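Local structure of major Capsid Protein VP1 (Chimpanzee polyomavirus Bob, 6Y9I) at the interface of chains A and B. The protein forms the outer shell of the polyomavirus capsid as jelly-roll pentamers and engages glycan receptors on the host cell. Residues are numbered along the deposited sequence; one frame, centred on the assembly and turned at random. Chains: chain A/B, Major Capsid Protein VP1.

Contact 1: the interface of chains A and B. Residues chain A 101, 104-105, 127, 226; chain B 132, 218-221.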
loop_
_atom_site.group_PDB
_atom_site.type_symbol
_atom_site.label_atom_id
_atom_site.label_comp_id
_atom_site.label_asym_id
_atom_site.label_seq_id
_atom_site.Cartn_x
_atom_site.Cartn_y
_atom_site.Cartn_z
ATOM N N ILE A 101 -19.464 -4.117 -7.328
ATOM C CA ILE A 101 -18.232 -3.281 -7.343
ATOM C C ILE A 101 -17.963 -2.816 -8.777
ATOM O O ILE A 101 -17.552 -1.659 -8.962
ATOM C CB ILE A 101 -17.058 -4.049 -6.709
ATOM C CG1 ILE A 101 -17.274 -4.140 -5.194
ATOM C CG2 ILE A 101 -15.710 -3.433 -7.094
ATOM C CD1 ILE A 101 -16.303 -5.065 -4.445
ATOM N N LEU A 104 -18.974 0.578 -10.173
ATOM C CA LEU A 104 -18.176 1.770 -9.825
ATOM C C LEU A 104 -17.237 2.189 -10.963
ATOM O O LEU A 104 -16.577 3.234 -10.781
ATOM C CB LEU A 104 -17.406 1.474 -8.532
ATOM C CG LEU A 104 -18.259 1.094 -7.329
ATOM C CD1 LEU A 104 -17.366 0.755 -6.154
ATOM C CD2 LEU A 104 -19.253 2.202 -6.946
ATOM N N ILE A 105 -17.157 1.458 -12.083
ATOM C CA ILE A 105 -16.364 1.898 -13.275
ATOM C C ILE A 105 -17.126 2.986 -14.045
ATOM O O ILE A 105 -16.473 3.659 -14.844
ATOM C CB ILE A 105 -15.960 0.744 -14.221
ATOM C CG1 ILE A 105 -17.141 0.268 -15.075
ATOM C CG2 ILE A 105 -15.308 -0.399 -13.436
ATOM C CD1 ILE A 105 -16.772 -0.597 -16.281
ATOM N N ILE A 127 -17.387 7.494 -9.252
ATOM C CA ILE A 127 -17.402 7.371 -7.774
ATOM C C ILE A 127 -15.946 7.322 -7.283
ATOM O O ILE A 127 -15.156 6.525 -7.800
ATOM C CB ILE A 127 -18.235 6.167 -7.311
ATOM C CG1 ILE A 127 -19.677 6.242 -7.823
ATOM C CG2 ILE A 127 -18.190 6.042 -5.800
ATOM C CD1 ILE A 127 -20.466 7.417 -7.298
ATOM N N PRO A 226 -11.320 4.475 -4.771
ATOM C CA PRO A 226 -11.891 3.350 -4.035
ATOM C C PRO A 226 -11.084 2.086 -4.324
ATOM O O PRO A 226 -10.831 1.840 -5.482
ATOM C CB PRO A 226 -13.303 3.156 -4.604
ATOM C CG PRO A 226 -13.597 4.483 -5.252
ATOM C CD PRO A 226 -12.265 5.036 -5.731
ATOM N N TYR B 132 -9.985 -2.886 -12.987
ATOM C CA TYR B 132 -10.950 -3.909 -12.528
ATOM C C TYR B 132 -10.400 -5.228 -12.992
ATOM O O TYR B 132 -10.311 -5.387 -14.197
ATOM C CB TYR B 132 -12.358 -3.667 -13.062
ATOM C CG TYR B 132 -13.402 -4.613 -12.549
ATOM C CD1 TYR B 132 -14.150 -4.330 -11.419
ATOM C CD2 TYR B 132 -13.680 -5.780 -13.230
ATOM C CE1 TYR B 132 -15.159 -5.181 -10.980
ATOM C CE2 TYR B 132 -14.692 -6.636 -12.811
ATOM C CZ TYR B 132 -15.448 -6.328 -11.694
ATOM O OH TYR B 132 -16.415 -7.218 -11.292
ATOM N N PHE B 218 -10.616 -4.057 -7.418
ATOM C CA PHE B 218 -10.973 -2.820 -8.133
ATOM C C PHE B 218 -10.237 -1.672 -7.467
ATOM O O PHE B 218 -10.264 -1.573 -6.223
ATOM C CB PHE B 218 -12.488 -2.640 -8.125
ATOM C CG PHE B 218 -12.938 -1.287 -8.596
ATOM C CD1 PHE B 218 -12.832 -0.944 -9.928
ATOM C CD2 PHE B 218 -13.457 -0.360 -7.698
ATOM C CE1 PHE B 218 -13.246 0.302 -10.374
ATOM C CE2 PHE B 218 -13.822 0.903 -8.135
ATOM C CZ PHE B 218 -13.734 1.220 -9.468
ATOM N N VAL B 219 -9.608 -0.840 -8.282
ATOM C CA VAL B 219 -9.112 0.489 -7.863
ATOM C C VAL B 219 -9.719 1.515 -8.800
ATOM O O VAL B 219 -9.417 1.456 -9.999
ATOM C CB VAL B 219 -7.582 0.536 -7.879
ATOM C CG1 VAL B 219 -7.107 1.857 -7.338
ATOM C CG2 VAL B 219 -6.982 -0.631 -7.113
ATOM N N GLY B 220 -10.522 2.435 -8.269
ATOM C CA GLY B 220 -11.279 3.357 -9.118
ATOM C C GLY B 220 -10.569 4.670 -9.431
ATOM O O GLY B 220 -9.320 4.783 -9.297
ATOM N N GLY B 221 -11.369 5.611 -9.914
ATOM C CA GLY B 221 -10.948 6.959 -10.335
ATOM C C GLY B 221 -10.364 6.951 -11.730
ATOM O O GLY B 221 -10.142 5.848 -12.315
HETATM O O HOH W 1 -14.262 4.751 -9.497
#

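Contact 2: the interface of chains A and B. Residues chain A 41-42, 45, 108-110, 275; chain B 148-150, 181.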
loop_
_atom_site.group_PDB
_atom_site.type_symbol
_atom_site.label_atom_id
_atom_site.label_comp_id
_atom_site.label_asym_id
_atom_site.label_seq_id
_atom_site.Cartn_x
_atom_site.Cartn_y
_atom_site.Cartn_z
ATOM N N GLU A 41 -35.362 7.878 -7.154
ATOM C CA GLU A 41 -34.319 7.838 -8.215
ATOM C C GLU A 41 -32.925 7.721 -7.586
ATOM O O GLU A 41 -32.007 7.236 -8.284
ATOM C CB GLU A 41 -34.345 9.091 -9.101
ATOM N N TRP A 42 -32.774 8.125 -6.322
ATOM C CA TRP A 42 -31.467 8.208 -5.642
ATOM C C TRP A 42 -31.349 7.144 -4.549
ATOM O O TRP A 42 -30.455 7.276 -3.714
ATOM C CB TRP A 42 -31.243 9.646 -5.177
ATOM C CG TRP A 42 -31.081 10.541 -6.363
ATOM C CD1 TRP A 42 -31.977 11.447 -6.851
ATOM C CD2 TRP A 42 -30.006 10.499 -7.315
ATOM N NE1 TRP A 42 -31.516 11.994 -8.016
ATOM C CE2 TRP A 42 -30.302 11.445 -8.319
ATOM C CE3 TRP A 42 -28.809 9.784 -7.402
ATOM C CZ2 TRP A 42 -29.423 11.708 -9.367
ATOM C CZ3 TRP A 42 -27.960 10.012 -8.467
ATOM C CH2 TRP A 42 -28.263 10.970 -9.434
ATOM N N TYR A 45 -28.011 6.098 -2.500
ATOM C CA TYR A 45 -27.196 7.329 -2.406
ATOM C C TYR A 45 -27.732 8.144 -1.231
ATOM O O TYR A 45 -28.852 7.856 -0.721
ATOM C CB TYR A 45 -27.274 8.183 -3.679
ATOM C CG TYR A 45 -26.724 7.589 -4.953
ATOM C CD1 TYR A 45 -27.436 6.639 -5.678
ATOM C CD2 TYR A 45 -25.529 8.036 -5.478
ATOM C CE1 TYR A 45 -26.959 6.124 -6.876
ATOM C CE2 TYR A 45 -25.042 7.552 -6.678
ATOM C CZ TYR A 45 -25.755 6.596 -7.380
ATOM O OH TYR A 45 -25.231 6.091 -8.533
ATOM N N HIS A 108 -20.354 7.712 -16.775
ATOM C CA HIS A 108 -21.551 8.389 -17.350
ATOM C C HIS A 108 -22.616 8.531 -16.252
ATOM O O HIS A 108 -23.790 8.305 -16.497
ATOM C CB HIS A 108 -22.021 7.655 -18.602
ATOM C CG HIS A 108 -22.176 6.191 -18.402
ATOM N ND1 HIS A 108 -23.229 5.659 -17.698
ATOM C CD2 HIS A 108 -21.440 5.147 -18.846
ATOM C CE1 HIS A 108 -23.104 4.344 -17.665
ATOM N NE2 HIS A 108 -22.036 4.008 -18.389
ATOM N N LEU A 109 -22.175 8.919 -15.069
ATOM C CA LEU A 109 -23.041 9.118 -13.883
ATOM C C LEU A 109 -23.998 10.295 -14.136
ATOM O O LEU A 109 -23.563 11.415 -14.415
ATOM C CB LEU A 109 -22.143 9.333 -12.656
ATOM C CG LEU A 109 -21.416 8.094 -12.119
ATOM C CD1 LEU A 109 -20.557 8.447 -10.917
ATOM C CD2 LEU A 109 -22.384 7.009 -11.733
ATOM N N LEU A 110 -25.297 10.032 -14.017
ATOM C CA LEU A 110 -26.359 11.055 -14.192
ATOM C C LEU A 110 -26.101 12.216 -13.225
ATOM O O LEU A 110 -25.829 11.971 -12.043
ATOM C CB LEU A 110 -27.726 10.415 -13.951
ATOM C CG LEU A 110 -28.271 9.627 -15.137
ATOM C CD1 LEU A 110 -29.403 8.714 -14.706
ATOM C CD2 LEU A 110 -28.738 10.572 -16.222
ATOM N N ARG A 275 -22.390 7.236 -2.161
ATOM C CA ARG A 275 -22.894 5.997 -2.798
ATOM C C ARG A 275 -22.516 4.805 -1.912
ATOM O O ARG A 275 -21.351 4.724 -1.491
ATOM C CB ARG A 275 -22.330 5.919 -4.221
ATOM C CG ARG A 275 -22.665 4.657 -4.997
ATOM C CD ARG A 275 -24.144 4.303 -5.030
ATOM N NE ARG A 275 -24.384 3.176 -5.908
ATOM C CZ ARG A 275 -25.443 2.348 -5.817
ATOM N NH1 ARG A 275 -26.347 2.504 -4.870
ATOM N NH2 ARG A 275 -25.615 1.363 -6.678
ATOM N N GLU B 148 -27.416 -1.619 -11.000
ATOM C CA GLU B 148 -27.253 -0.413 -11.843
ATOM C C GLU B 148 -26.708 0.688 -10.940
ATOM O O GLU B 148 -27.238 0.814 -9.797
ATOM C CB GLU B 148 -28.584 0.027 -12.461
ATOM C CG GLU B 148 -29.176 -0.939 -13.485
ATOM C CD GLU B 148 -28.433 -1.004 -14.805
ATOM O OE1 GLU B 148 -27.764 0.001 -15.143
ATOM O OE2 GLU B 148 -28.533 -2.053 -15.498
ATOM N N SER B 149 -25.709 1.446 -11.406
ATOM C CA SER B 149 -25.301 2.725 -10.760
ATOM C C SER B 149 -26.429 3.753 -10.926
ATOM O O SER B 149 -26.778 4.443 -9.950
ATOM C CB SER B 149 -23.963 3.226 -11.297
ATOM O OG SER B 149 -23.911 3.097 -12.702
ATOM N N ASN B 150 -27.045 3.801 -12.110
ATOM C CA ASN B 150 -28.220 4.664 -12.403
ATOM C C ASN B 150 -29.325 3.817 -13.053
ATOM O O ASN B 150 -29.165 3.385 -14.185
ATOM C CB ASN B 150 -27.873 5.821 -13.331
ATOM C CG ASN B 150 -26.834 6.792 -12.814
ATOM O OD1 ASN B 150 -25.915 7.107 -13.555
ATOM N ND2 ASN B 150 -27.032 7.343 -11.623
ATOM N N GLN B 181 -30.581 -0.145 -8.034
ATOM C CA GLN B 181 -29.448 0.574 -7.375
ATOM C C GLN B 181 -29.070 -0.138 -6.064
ATOM O O GLN B 181 -27.965 0.128 -5.518
ATOM C CB GLN B 181 -29.845 2.033 -7.217
ATOM C CG GLN B 181 -29.864 2.695 -8.563
ATOM C CD GLN B 181 -30.348 4.111 -8.626
ATOM O OE1 GLN B 181 -30.589 4.606 -9.732
ATOM N NE2 GLN B 181 -30.537 4.740 -7.468
HETATM O O HOH W 2 -25.078 9.352 -10.587
HETATM O O HOH W 3 -25.989 6.461 -16.611
HETATM O O HOH W 4 -29.701 7.327 -10.480
#

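Contact 1: the interface of chains A and B
Across the A/B contact B:Gly220 N donates to A:Pro226 O at 2.9 Å, just where the chain of B leaves strand 212-219 for the loop of B:Gly220 and B:Gly221. One residue before that loop's valine neighbour, B:Phe218 is the main side chain of the patch. Its CG stands anti to the backbone N (chi1 169°), which turns the ring toward the 3-10 helix 101-105 of chain A, and residues of that helix meet it at successive points. A:Ile101 lies at the root, its CG2 methyl 3.5 Å from B:Phe218 CB, the two side chains running past each other in opposite directions. Further out A:Leu104 crosses at about a right angle and sets its CB 3.7 Å from B:Phe218 CE2. The CG2 branch of A:Ile105 comes to the other rim, 3.8 Å from B:Phe218 CE1. Within chain B, the ring edge of B:Tyr132 faces B:Phe218 CD1. The A:Pro226 ring rests by CD on B:Gly220 CA. Beyond it a water joins three backbone groups, B:Gly221 N, A:Leu104 O and A:Ile127 O, its oxygen 2.6 Å from A:Ile127 O, tying the loop of B:Gly220 and B:Gly221 to two segments of A. The site thus sits where the end of strand 212-219 in one VP1 subunit meets the short helix after strand 87-98 and the residue leading into strand 227-231 of its neighbour.

Contact 2: the interface of chains A and B
A:Leu110 packs on the CB of B:Asn150 at the apolar centre of this contact between jelly-roll VP1 subunits: the CD1 methyl of A:Leu110 lies 3.5 Å from B:Asn150 CB, the side chains slanting across each other. A:Leu109 crosses the same asparagine at about a right angle, its CD2 branch facing OD1 and the CB of B:Ser149. With CG anti to its own carbonyl carbon (chi1 -61°), B:Asn150 carries its amide into the loop 108-110. There OD1 takes the backbone N-H of A:Leu110 at 3.0 Å in a nearly straight bond (171° at H), the donor standing well above the carbonyl plane. OD1 also meets a water held by both A:His108 O and ND1. The ND2 end reaches two further waters, one leading to A:Leu110 O, the other to A:Glu41 O and B:Gln181 OE1, so both ends of the amide are engaged and its rotation should be well fixed. Beside it the phenol of A:Tyr45 gives its hydroxyl hydrogen to B:Ser149 O, 2.7 Å from OH, with that oxygen at the edge of the ring. The ring is sandwiched within chain A: A:Arg275 CD lies over the centre of one face, 3.6 Å above the plane, and A:Trp42 CE3 toward the rim of the other. Bent at chi2 (52°), A:Arg275 turns its guanidinium end-on to B:Gln181 O, which NH1 and NH2 both reach at 2.9 Å; the acceptor lies in the guanidinium plane, and NH2 falls on a lone pair. This carbonyl closes the 3-10 helix 174-181, where a positive group would suit the helix end. The extended side chain of B:Gln181 crosses A:Tyr45 at about a right angle and donates an N-H of its NE2 to A:Glu41 O at 3.0 Å, from above that carbonyl's plane.

The C-alpha centres of contacts 1 and 2 are about 14 Å apart, and no residue belongs to both. They belong to one A/B interface and are linked on chain A by one stretch of backbone: the 3-10 helix 101-105 serves contact 1 and residues 108-110, shortly after it, serve contact 2. Chain B answers with separate segments, strand 212-219 and its following glycines in one, residues 148-150 and the end of the 3-10 helix 174-181 in the other. The pairing is not two-fold, so each subunit offers different faces to its two neighbours, as the ring of five VP1 copies requires.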